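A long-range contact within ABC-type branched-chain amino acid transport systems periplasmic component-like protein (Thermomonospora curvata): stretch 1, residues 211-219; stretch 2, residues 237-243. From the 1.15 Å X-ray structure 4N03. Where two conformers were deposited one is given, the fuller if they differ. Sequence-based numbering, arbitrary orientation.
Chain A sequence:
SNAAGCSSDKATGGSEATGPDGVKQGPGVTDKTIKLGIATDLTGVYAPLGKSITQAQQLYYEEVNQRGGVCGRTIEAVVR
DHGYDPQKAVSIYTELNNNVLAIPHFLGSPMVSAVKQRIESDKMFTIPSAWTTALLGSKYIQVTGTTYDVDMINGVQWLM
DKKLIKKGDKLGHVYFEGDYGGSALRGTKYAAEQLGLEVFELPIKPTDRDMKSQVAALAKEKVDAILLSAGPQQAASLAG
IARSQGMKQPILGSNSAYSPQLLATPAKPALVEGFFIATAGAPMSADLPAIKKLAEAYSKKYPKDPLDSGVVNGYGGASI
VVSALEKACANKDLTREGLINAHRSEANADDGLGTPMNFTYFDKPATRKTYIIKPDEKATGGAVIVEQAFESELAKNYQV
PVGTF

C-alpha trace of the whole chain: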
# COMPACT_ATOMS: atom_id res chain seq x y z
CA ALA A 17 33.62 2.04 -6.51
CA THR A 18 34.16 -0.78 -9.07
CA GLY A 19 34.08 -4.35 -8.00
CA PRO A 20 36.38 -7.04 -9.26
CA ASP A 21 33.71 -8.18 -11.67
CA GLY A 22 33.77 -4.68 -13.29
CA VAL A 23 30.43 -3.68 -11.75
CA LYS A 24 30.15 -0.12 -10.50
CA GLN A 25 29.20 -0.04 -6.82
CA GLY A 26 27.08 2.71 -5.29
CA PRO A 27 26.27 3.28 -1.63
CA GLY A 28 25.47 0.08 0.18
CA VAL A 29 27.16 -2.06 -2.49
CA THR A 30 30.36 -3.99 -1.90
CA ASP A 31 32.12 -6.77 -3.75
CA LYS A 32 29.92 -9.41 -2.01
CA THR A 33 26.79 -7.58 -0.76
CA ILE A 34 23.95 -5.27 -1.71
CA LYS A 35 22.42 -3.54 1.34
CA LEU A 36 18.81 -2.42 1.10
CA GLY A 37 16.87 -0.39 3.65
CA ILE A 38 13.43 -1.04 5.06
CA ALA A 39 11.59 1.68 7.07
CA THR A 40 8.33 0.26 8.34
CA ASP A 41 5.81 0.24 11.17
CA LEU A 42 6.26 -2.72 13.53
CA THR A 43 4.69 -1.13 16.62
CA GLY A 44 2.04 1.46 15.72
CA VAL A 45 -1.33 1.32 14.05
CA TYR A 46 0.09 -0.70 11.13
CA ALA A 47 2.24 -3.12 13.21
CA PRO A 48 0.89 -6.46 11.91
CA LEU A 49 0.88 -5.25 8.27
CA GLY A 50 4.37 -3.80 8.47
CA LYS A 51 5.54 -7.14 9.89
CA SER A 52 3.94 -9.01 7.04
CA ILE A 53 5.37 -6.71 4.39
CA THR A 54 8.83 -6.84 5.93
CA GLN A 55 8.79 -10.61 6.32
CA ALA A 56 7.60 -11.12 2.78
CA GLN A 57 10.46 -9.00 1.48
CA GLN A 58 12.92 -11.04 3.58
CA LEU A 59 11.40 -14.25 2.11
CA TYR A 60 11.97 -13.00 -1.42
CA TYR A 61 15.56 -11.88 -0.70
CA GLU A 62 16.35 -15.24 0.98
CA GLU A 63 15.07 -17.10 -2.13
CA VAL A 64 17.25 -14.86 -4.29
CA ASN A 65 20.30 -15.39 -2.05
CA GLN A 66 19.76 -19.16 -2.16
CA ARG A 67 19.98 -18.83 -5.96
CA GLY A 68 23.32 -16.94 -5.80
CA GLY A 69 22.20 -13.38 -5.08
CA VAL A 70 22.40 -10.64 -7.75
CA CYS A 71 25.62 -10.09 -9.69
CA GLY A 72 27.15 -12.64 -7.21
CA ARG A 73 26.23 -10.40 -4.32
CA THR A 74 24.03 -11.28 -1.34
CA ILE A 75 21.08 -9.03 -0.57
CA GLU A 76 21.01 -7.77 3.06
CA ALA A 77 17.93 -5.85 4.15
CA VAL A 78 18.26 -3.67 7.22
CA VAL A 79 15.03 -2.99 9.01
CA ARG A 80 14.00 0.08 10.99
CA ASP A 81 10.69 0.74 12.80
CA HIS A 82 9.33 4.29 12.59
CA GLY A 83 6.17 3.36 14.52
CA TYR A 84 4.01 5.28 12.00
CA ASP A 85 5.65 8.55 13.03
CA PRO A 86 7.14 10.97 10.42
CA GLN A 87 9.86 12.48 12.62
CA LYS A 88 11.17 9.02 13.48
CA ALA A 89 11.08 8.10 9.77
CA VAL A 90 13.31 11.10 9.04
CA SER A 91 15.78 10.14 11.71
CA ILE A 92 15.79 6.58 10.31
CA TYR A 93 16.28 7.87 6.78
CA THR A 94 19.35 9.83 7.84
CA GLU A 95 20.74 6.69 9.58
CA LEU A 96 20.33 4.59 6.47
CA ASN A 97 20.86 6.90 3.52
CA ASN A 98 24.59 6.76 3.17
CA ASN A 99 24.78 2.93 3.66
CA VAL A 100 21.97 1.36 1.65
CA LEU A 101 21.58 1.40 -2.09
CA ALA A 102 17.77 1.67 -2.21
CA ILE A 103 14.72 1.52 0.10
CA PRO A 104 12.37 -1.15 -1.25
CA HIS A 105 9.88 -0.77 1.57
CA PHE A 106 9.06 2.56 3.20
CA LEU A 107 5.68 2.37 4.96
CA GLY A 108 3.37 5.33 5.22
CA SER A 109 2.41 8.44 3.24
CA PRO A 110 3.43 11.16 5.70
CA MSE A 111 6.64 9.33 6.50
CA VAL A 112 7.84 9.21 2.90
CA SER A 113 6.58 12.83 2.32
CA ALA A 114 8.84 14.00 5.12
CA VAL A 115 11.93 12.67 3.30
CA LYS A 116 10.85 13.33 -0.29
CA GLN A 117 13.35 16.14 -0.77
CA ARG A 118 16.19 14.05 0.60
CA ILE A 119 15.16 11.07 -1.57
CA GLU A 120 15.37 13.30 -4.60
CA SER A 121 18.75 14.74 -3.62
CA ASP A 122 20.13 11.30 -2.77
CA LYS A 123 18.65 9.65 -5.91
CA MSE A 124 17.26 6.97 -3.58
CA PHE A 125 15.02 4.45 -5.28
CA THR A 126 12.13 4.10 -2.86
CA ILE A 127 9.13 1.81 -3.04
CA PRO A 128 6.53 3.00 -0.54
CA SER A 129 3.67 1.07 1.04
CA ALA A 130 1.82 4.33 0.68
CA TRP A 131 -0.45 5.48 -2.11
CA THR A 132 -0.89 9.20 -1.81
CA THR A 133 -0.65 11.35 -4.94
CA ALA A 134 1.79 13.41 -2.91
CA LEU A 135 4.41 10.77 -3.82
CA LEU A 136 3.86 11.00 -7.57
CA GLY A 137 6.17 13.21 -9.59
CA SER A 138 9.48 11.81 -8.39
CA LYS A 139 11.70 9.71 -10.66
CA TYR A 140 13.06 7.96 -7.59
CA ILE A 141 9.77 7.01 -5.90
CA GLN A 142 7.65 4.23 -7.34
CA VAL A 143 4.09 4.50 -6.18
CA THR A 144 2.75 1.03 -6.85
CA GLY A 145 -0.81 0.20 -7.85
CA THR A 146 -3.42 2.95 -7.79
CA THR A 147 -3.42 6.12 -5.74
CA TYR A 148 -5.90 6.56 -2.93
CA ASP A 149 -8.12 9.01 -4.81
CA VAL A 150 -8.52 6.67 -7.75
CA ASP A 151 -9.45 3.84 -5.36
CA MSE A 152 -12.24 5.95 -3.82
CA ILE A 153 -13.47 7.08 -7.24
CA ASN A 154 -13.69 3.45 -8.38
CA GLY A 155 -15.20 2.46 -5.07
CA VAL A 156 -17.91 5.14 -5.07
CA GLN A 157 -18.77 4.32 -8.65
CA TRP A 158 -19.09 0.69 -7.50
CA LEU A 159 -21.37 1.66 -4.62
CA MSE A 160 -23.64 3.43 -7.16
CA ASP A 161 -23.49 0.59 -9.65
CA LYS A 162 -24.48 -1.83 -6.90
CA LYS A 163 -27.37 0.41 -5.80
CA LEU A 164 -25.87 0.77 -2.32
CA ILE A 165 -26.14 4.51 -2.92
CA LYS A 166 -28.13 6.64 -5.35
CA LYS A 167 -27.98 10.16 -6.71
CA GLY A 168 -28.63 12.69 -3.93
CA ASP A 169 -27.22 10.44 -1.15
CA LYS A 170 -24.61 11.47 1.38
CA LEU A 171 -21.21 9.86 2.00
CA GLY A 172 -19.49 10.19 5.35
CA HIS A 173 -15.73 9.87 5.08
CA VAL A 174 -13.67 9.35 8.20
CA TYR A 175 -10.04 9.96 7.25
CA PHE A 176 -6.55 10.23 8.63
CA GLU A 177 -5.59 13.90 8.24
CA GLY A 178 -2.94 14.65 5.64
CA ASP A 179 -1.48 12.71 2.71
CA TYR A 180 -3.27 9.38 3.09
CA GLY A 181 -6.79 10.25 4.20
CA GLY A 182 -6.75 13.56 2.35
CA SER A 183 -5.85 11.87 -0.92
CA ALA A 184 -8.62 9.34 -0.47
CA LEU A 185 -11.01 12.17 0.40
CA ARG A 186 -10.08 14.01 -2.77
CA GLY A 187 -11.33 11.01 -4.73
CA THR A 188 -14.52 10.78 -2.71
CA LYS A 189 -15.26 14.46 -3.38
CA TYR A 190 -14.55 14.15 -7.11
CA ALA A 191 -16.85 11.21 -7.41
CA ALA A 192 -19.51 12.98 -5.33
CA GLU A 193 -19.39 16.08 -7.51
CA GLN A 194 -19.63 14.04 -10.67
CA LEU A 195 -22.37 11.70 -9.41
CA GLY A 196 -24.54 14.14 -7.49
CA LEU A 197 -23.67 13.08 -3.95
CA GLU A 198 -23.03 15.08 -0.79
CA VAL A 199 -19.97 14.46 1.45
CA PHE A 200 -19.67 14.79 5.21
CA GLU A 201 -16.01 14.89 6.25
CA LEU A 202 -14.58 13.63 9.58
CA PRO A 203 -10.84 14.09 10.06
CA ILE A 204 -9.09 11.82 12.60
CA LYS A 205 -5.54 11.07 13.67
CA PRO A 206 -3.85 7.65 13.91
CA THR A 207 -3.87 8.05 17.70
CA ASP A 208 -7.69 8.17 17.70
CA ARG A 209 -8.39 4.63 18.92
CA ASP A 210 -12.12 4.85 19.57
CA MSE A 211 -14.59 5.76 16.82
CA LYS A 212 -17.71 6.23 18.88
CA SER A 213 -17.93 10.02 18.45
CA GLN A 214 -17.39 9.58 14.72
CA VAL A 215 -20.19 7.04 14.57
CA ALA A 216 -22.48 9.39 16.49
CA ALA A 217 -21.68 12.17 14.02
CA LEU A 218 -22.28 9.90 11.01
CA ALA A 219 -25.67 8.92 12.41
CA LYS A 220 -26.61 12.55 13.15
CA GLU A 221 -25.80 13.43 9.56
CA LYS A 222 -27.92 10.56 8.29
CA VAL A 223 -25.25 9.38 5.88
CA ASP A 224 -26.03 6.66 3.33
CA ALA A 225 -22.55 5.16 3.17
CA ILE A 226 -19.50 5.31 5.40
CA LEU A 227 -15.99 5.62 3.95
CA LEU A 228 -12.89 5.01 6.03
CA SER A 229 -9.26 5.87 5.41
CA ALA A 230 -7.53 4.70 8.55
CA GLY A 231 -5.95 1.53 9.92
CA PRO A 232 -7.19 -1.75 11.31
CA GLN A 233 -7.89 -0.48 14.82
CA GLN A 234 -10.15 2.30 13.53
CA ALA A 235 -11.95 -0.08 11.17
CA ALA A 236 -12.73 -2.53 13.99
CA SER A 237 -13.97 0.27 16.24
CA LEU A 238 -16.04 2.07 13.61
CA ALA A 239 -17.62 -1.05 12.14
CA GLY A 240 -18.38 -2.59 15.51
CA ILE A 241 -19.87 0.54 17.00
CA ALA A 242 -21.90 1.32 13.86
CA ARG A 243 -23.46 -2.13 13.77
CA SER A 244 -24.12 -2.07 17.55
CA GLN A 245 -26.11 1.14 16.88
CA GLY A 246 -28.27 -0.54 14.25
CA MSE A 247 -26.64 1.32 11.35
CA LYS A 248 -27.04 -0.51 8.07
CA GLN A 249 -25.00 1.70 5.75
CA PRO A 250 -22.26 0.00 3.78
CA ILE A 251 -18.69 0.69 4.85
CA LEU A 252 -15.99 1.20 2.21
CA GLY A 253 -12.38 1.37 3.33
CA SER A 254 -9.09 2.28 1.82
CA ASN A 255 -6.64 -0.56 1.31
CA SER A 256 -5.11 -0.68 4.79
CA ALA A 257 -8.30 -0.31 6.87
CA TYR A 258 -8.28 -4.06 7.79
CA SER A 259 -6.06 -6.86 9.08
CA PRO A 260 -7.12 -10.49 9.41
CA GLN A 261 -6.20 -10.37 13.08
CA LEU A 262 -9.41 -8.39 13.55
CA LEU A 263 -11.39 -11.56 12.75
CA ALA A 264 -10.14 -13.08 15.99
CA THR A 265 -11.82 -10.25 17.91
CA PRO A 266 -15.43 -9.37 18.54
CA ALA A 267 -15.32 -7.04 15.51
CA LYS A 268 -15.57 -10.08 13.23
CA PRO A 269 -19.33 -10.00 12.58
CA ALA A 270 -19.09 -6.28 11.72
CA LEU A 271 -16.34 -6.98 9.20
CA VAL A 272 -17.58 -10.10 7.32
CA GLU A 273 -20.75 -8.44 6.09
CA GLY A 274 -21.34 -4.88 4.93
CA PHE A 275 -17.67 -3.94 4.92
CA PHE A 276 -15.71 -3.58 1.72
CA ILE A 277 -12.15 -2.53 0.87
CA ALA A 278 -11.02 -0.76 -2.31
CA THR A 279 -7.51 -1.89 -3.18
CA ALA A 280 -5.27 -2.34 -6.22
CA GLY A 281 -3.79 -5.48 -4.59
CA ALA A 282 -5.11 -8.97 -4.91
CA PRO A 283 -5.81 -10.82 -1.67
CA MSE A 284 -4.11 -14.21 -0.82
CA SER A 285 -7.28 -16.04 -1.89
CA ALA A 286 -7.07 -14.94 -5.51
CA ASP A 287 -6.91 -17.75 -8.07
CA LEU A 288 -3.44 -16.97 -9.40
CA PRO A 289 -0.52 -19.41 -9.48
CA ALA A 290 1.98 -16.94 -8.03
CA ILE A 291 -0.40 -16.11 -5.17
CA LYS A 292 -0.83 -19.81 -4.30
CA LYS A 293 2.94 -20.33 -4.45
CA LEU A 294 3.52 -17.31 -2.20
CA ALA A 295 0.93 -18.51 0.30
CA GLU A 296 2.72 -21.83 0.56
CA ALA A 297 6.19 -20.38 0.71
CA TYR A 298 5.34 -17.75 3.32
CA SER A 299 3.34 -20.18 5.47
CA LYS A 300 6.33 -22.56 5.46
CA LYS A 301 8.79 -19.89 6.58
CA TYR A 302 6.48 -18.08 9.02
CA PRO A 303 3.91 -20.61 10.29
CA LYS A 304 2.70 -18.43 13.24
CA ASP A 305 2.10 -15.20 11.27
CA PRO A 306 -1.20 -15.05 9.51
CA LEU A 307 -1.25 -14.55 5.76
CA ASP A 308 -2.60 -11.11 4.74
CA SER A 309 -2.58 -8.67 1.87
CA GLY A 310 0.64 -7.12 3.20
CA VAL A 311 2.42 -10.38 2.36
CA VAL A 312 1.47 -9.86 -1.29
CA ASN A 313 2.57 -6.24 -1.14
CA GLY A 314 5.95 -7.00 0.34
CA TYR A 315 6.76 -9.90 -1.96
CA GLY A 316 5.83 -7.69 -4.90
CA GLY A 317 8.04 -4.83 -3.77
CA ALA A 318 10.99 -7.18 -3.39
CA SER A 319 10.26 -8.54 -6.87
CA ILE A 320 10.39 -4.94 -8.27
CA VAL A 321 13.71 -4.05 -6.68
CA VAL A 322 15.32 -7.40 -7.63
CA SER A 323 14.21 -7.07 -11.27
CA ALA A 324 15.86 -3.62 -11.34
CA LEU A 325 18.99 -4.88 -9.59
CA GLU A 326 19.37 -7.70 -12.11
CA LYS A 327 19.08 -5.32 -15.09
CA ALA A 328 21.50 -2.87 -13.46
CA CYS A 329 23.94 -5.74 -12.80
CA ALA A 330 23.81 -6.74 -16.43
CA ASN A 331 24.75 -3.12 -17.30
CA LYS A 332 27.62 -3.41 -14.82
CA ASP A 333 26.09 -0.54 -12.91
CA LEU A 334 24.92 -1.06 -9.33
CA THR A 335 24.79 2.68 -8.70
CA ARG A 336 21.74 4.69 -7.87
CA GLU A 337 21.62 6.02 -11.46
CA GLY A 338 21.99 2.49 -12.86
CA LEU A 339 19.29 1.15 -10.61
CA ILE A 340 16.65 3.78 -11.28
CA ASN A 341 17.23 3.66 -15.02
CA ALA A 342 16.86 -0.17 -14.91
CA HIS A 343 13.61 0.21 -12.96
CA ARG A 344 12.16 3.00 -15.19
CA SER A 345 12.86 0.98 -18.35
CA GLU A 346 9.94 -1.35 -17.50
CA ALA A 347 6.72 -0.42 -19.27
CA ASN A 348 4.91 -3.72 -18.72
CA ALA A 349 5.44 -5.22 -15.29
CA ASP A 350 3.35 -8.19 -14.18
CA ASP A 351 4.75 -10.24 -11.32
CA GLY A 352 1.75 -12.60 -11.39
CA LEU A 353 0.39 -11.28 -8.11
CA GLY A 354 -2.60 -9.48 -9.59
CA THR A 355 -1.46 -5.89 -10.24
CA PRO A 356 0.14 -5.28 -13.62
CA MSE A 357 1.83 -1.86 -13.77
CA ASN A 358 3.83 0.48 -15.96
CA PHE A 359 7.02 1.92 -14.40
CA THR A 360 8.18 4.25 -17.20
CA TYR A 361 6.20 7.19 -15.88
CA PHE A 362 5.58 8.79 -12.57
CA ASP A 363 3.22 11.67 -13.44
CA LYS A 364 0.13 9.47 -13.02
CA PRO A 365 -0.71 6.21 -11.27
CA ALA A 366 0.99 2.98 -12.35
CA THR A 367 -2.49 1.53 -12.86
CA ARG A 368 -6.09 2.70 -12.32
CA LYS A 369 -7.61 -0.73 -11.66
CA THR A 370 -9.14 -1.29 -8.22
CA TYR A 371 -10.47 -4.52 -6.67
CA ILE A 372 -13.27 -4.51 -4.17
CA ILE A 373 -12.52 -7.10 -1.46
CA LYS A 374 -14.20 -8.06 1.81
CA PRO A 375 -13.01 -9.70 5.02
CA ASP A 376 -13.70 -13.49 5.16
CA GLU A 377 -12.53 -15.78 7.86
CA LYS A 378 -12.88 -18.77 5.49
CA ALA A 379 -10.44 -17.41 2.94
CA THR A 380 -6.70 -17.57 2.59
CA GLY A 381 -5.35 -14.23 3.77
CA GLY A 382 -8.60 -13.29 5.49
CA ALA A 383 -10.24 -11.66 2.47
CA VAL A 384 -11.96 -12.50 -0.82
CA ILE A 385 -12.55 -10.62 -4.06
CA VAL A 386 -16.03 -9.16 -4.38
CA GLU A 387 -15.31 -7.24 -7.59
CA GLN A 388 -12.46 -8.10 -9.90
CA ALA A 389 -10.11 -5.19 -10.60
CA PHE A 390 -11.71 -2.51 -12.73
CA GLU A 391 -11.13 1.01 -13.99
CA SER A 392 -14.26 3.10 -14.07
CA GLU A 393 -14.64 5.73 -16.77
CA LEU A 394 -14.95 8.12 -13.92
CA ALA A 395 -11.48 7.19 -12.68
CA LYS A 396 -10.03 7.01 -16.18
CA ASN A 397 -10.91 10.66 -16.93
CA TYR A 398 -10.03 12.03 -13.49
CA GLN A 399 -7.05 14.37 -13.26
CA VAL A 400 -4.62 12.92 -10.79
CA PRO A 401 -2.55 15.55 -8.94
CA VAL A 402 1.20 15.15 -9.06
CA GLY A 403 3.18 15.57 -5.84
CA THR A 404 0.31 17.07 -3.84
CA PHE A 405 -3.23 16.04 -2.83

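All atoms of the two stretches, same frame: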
# COMPACT_ATOMS: atom_id res chain seq x y z
N MSE A 211 -13.79 5.09 17.83
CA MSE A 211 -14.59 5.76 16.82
C MSE A 211 -16.00 6.09 17.25
O MSE A 211 -16.83 6.43 16.44
CB MSE A 211 -14.63 4.88 15.54
CG MSE A 211 -13.23 4.74 14.92
SE MSE A 211 -12.59 6.31 13.98
CE MSE A 211 -11.49 7.11 15.44
N LYS A 212 -16.31 6.04 18.56
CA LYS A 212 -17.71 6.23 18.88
C LYS A 212 -18.25 7.64 18.63
O LYS A 212 -19.39 7.74 18.20
CB LYS A 212 -18.07 5.69 20.26
CG LYS A 212 -17.40 6.40 21.37
CD LYS A 212 -17.84 5.73 22.67
CE LYS A 212 -17.19 6.46 23.79
NZ LYS A 212 -17.77 6.09 25.10
N SER A 213 -17.45 8.70 18.77
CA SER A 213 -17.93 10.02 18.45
C SER A 213 -18.10 10.19 16.95
O SER A 213 -19.02 10.87 16.52
CB SER A 213 -17.02 11.08 19.03
OG SER A 213 -15.72 11.02 18.46
N GLN A 214 -17.24 9.55 16.17
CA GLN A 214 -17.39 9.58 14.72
C GLN A 214 -18.66 8.89 14.28
O GLN A 214 -19.41 9.40 13.43
CB GLN A 214 -16.18 8.96 14.05
CG GLN A 214 -14.93 9.80 14.12
CD GLN A 214 -14.34 9.89 15.48
OE1 GLN A 214 -14.46 8.98 16.33
NE2 GLN A 214 -13.70 11.01 15.74
N VAL A 215 -18.95 7.73 14.88
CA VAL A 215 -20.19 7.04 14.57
C VAL A 215 -21.41 7.88 14.93
O VAL A 215 -22.39 7.94 14.16
CB VAL A 215 -20.21 5.65 15.24
CG1 VAL A 215 -21.59 5.00 15.12
CG2 VAL A 215 -19.15 4.72 14.64
N ALA A 216 -21.38 8.53 16.09
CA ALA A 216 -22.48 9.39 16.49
C ALA A 216 -22.68 10.51 15.46
O ALA A 216 -23.82 10.86 15.10
CB ALA A 216 -22.22 10.01 17.87
N ALA A 217 -21.58 11.09 14.99
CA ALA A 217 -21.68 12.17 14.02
C ALA A 217 -22.23 11.67 12.68
O ALA A 217 -23.07 12.34 12.06
CB ALA A 217 -20.33 12.83 13.83
N LEU A 218 -21.77 10.50 12.22
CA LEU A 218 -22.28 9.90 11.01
C LEU A 218 -23.79 9.66 11.08
O LEU A 218 -24.52 9.88 10.11
CB LEU A 218 -21.55 8.59 10.71
CG LEU A 218 -20.09 8.75 10.32
CD1 LEU A 218 -19.37 7.45 10.50
CD2 LEU A 218 -19.95 9.22 8.89
N ALA A 219 -24.26 9.17 12.22
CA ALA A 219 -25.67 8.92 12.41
C ALA A 219 -26.45 10.25 12.42
O ALA A 219 -27.51 10.35 11.81
CB ALA A 219 -25.87 8.17 13.71
N SER A 237 -13.19 -0.56 15.34
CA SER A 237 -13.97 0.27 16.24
C SER A 237 -15.19 0.84 15.50
O SER A 237 -16.32 0.75 15.94
CB SER A 237 -13.11 1.38 16.82
OG SER A 237 -13.85 2.21 17.67
N LEU A 238 -14.96 1.45 14.34
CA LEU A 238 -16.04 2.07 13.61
C LEU A 238 -17.10 1.06 13.20
O LEU A 238 -18.30 1.27 13.38
CB LEU A 238 -15.49 2.82 12.40
CG LEU A 238 -16.58 3.56 11.62
CD1 LEU A 238 -16.06 4.86 11.04
CD2 LEU A 238 -17.09 2.66 10.52
N ALA A 239 -16.66 -0.07 12.63
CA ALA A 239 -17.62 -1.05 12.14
C ALA A 239 -18.40 -1.62 13.30
O ALA A 239 -19.61 -1.74 13.26
CB ALA A 239 -16.91 -2.15 11.34
N GLY A 240 -17.69 -2.01 14.36
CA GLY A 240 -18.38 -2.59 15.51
C GLY A 240 -19.36 -1.65 16.14
O GLY A 240 -20.50 -2.02 16.43
N ILE A 241 -18.96 -0.40 16.39
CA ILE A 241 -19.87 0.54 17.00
C ILE A 241 -21.07 0.82 16.08
O ILE A 241 -22.21 0.86 16.51
CB ILE A 241 -19.14 1.80 17.46
CG1 ILE A 241 -18.09 1.49 18.51
CG2 ILE A 241 -20.12 2.82 17.98
CD1 ILE A 241 -17.12 2.63 18.70
N ALA A 242 -20.81 1.05 14.79
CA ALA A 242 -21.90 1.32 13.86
C ALA A 242 -22.93 0.22 13.89
O ALA A 242 -24.13 0.47 13.99
CB ALA A 242 -21.38 1.51 12.44
N ARG A 243 -22.47 -1.06 13.83
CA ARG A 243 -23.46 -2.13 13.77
C ARG A 243 -24.18 -2.30 15.11
O ARG A 243 -25.36 -2.59 15.12
CB ARG A 243 -22.81 -3.44 13.33
CG ARG A 243 -22.14 -3.34 11.96
CD ARG A 243 -23.04 -2.77 10.89
NE ARG A 243 -22.33 -2.70 9.62
CZ ARG A 243 -22.56 -1.82 8.66
NH1 ARG A 243 -23.49 -0.88 8.78
NH2 ARG A 243 -21.82 -1.87 7.57

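What does Ser-237 contribute at the start of stretch 2? It supplies the one hydrogen bond between the stretches. The backbone N of Met-211 donates to Ser-237 OG over 2.9 Å, and the nearly straight N-H...O angle of 167° marks a well-formed bond. Met-211 sits at the N-cap, right before helix 212-219, so the bond lies just ahead of the first turn of that helix. The CA-to-CB bond of Ser-237 points toward the other stretch, and with chi1 at t its short side chain sets the hydroxyl within reach of a backbone amide.

How does Leu-238 fit against three residues of the first stretch? Its backbone comes closest at Met-211, where the two CA atoms lie 5.1 Å apart. Met-211 is a selenomethionine whose CB points toward the second helix, 3.6 Å from Leu-238 N and 3.9 Å from Leu-238 CB, while the end of its side chain leads away. The contact therefore rests on the base of that side chain rather than on its selenium. Farther along, Val-215 CG2 lies 4.1 Å from Leu-238 CG, and Leu-218 CD1 lies 4.2 Å from Leu-238 CD1. Met-211, Val-215 and Leu-218 follow one another at helical spacing, and Leu-238, though its CB points sideways, meets the first through its N and CB and the other two through its outer carbons. All four residues are buried, a setting that favours such apolar side chains.

Why do Ala-239 and Gly-240 take no part, while Ile-241 does? The CB of Ala-239 points away, and Gly-240 has no side chain; one further residue brings the helix round so that Ile-241 points toward the first stretch. Its side chain, m at chi1 and t at chi2, reaches the beginning of helix 212-219: Ile-241 CD1 is 3.5 Å from Lys-212 N and 3.6 Å from Lys-212 CB. The end of the lysine leads away, leaving its charged amine clear of this apolar contact. The other branch of the isoleucine, CG2, packs 3.9 Å from Val-215 CG1.

What closes the contact at Ala-242? Val-215 CG1 comes to 3.9 Å from Ala-242 CA and 4.4 Å from Ala-242 CB. Ala-242 points its CB sideways, and the valine methyl lies against the alanine's CA as well as its CB. Val-215 thus meets Leu-238, Ile-241 and Ala-242. The helix axes approach to 9.1 Å and cross at -52°, and the stretches together bury 348 Å². Arg-243 turns away, its guanidinium hydrogen-bonded elsewhere in the structure.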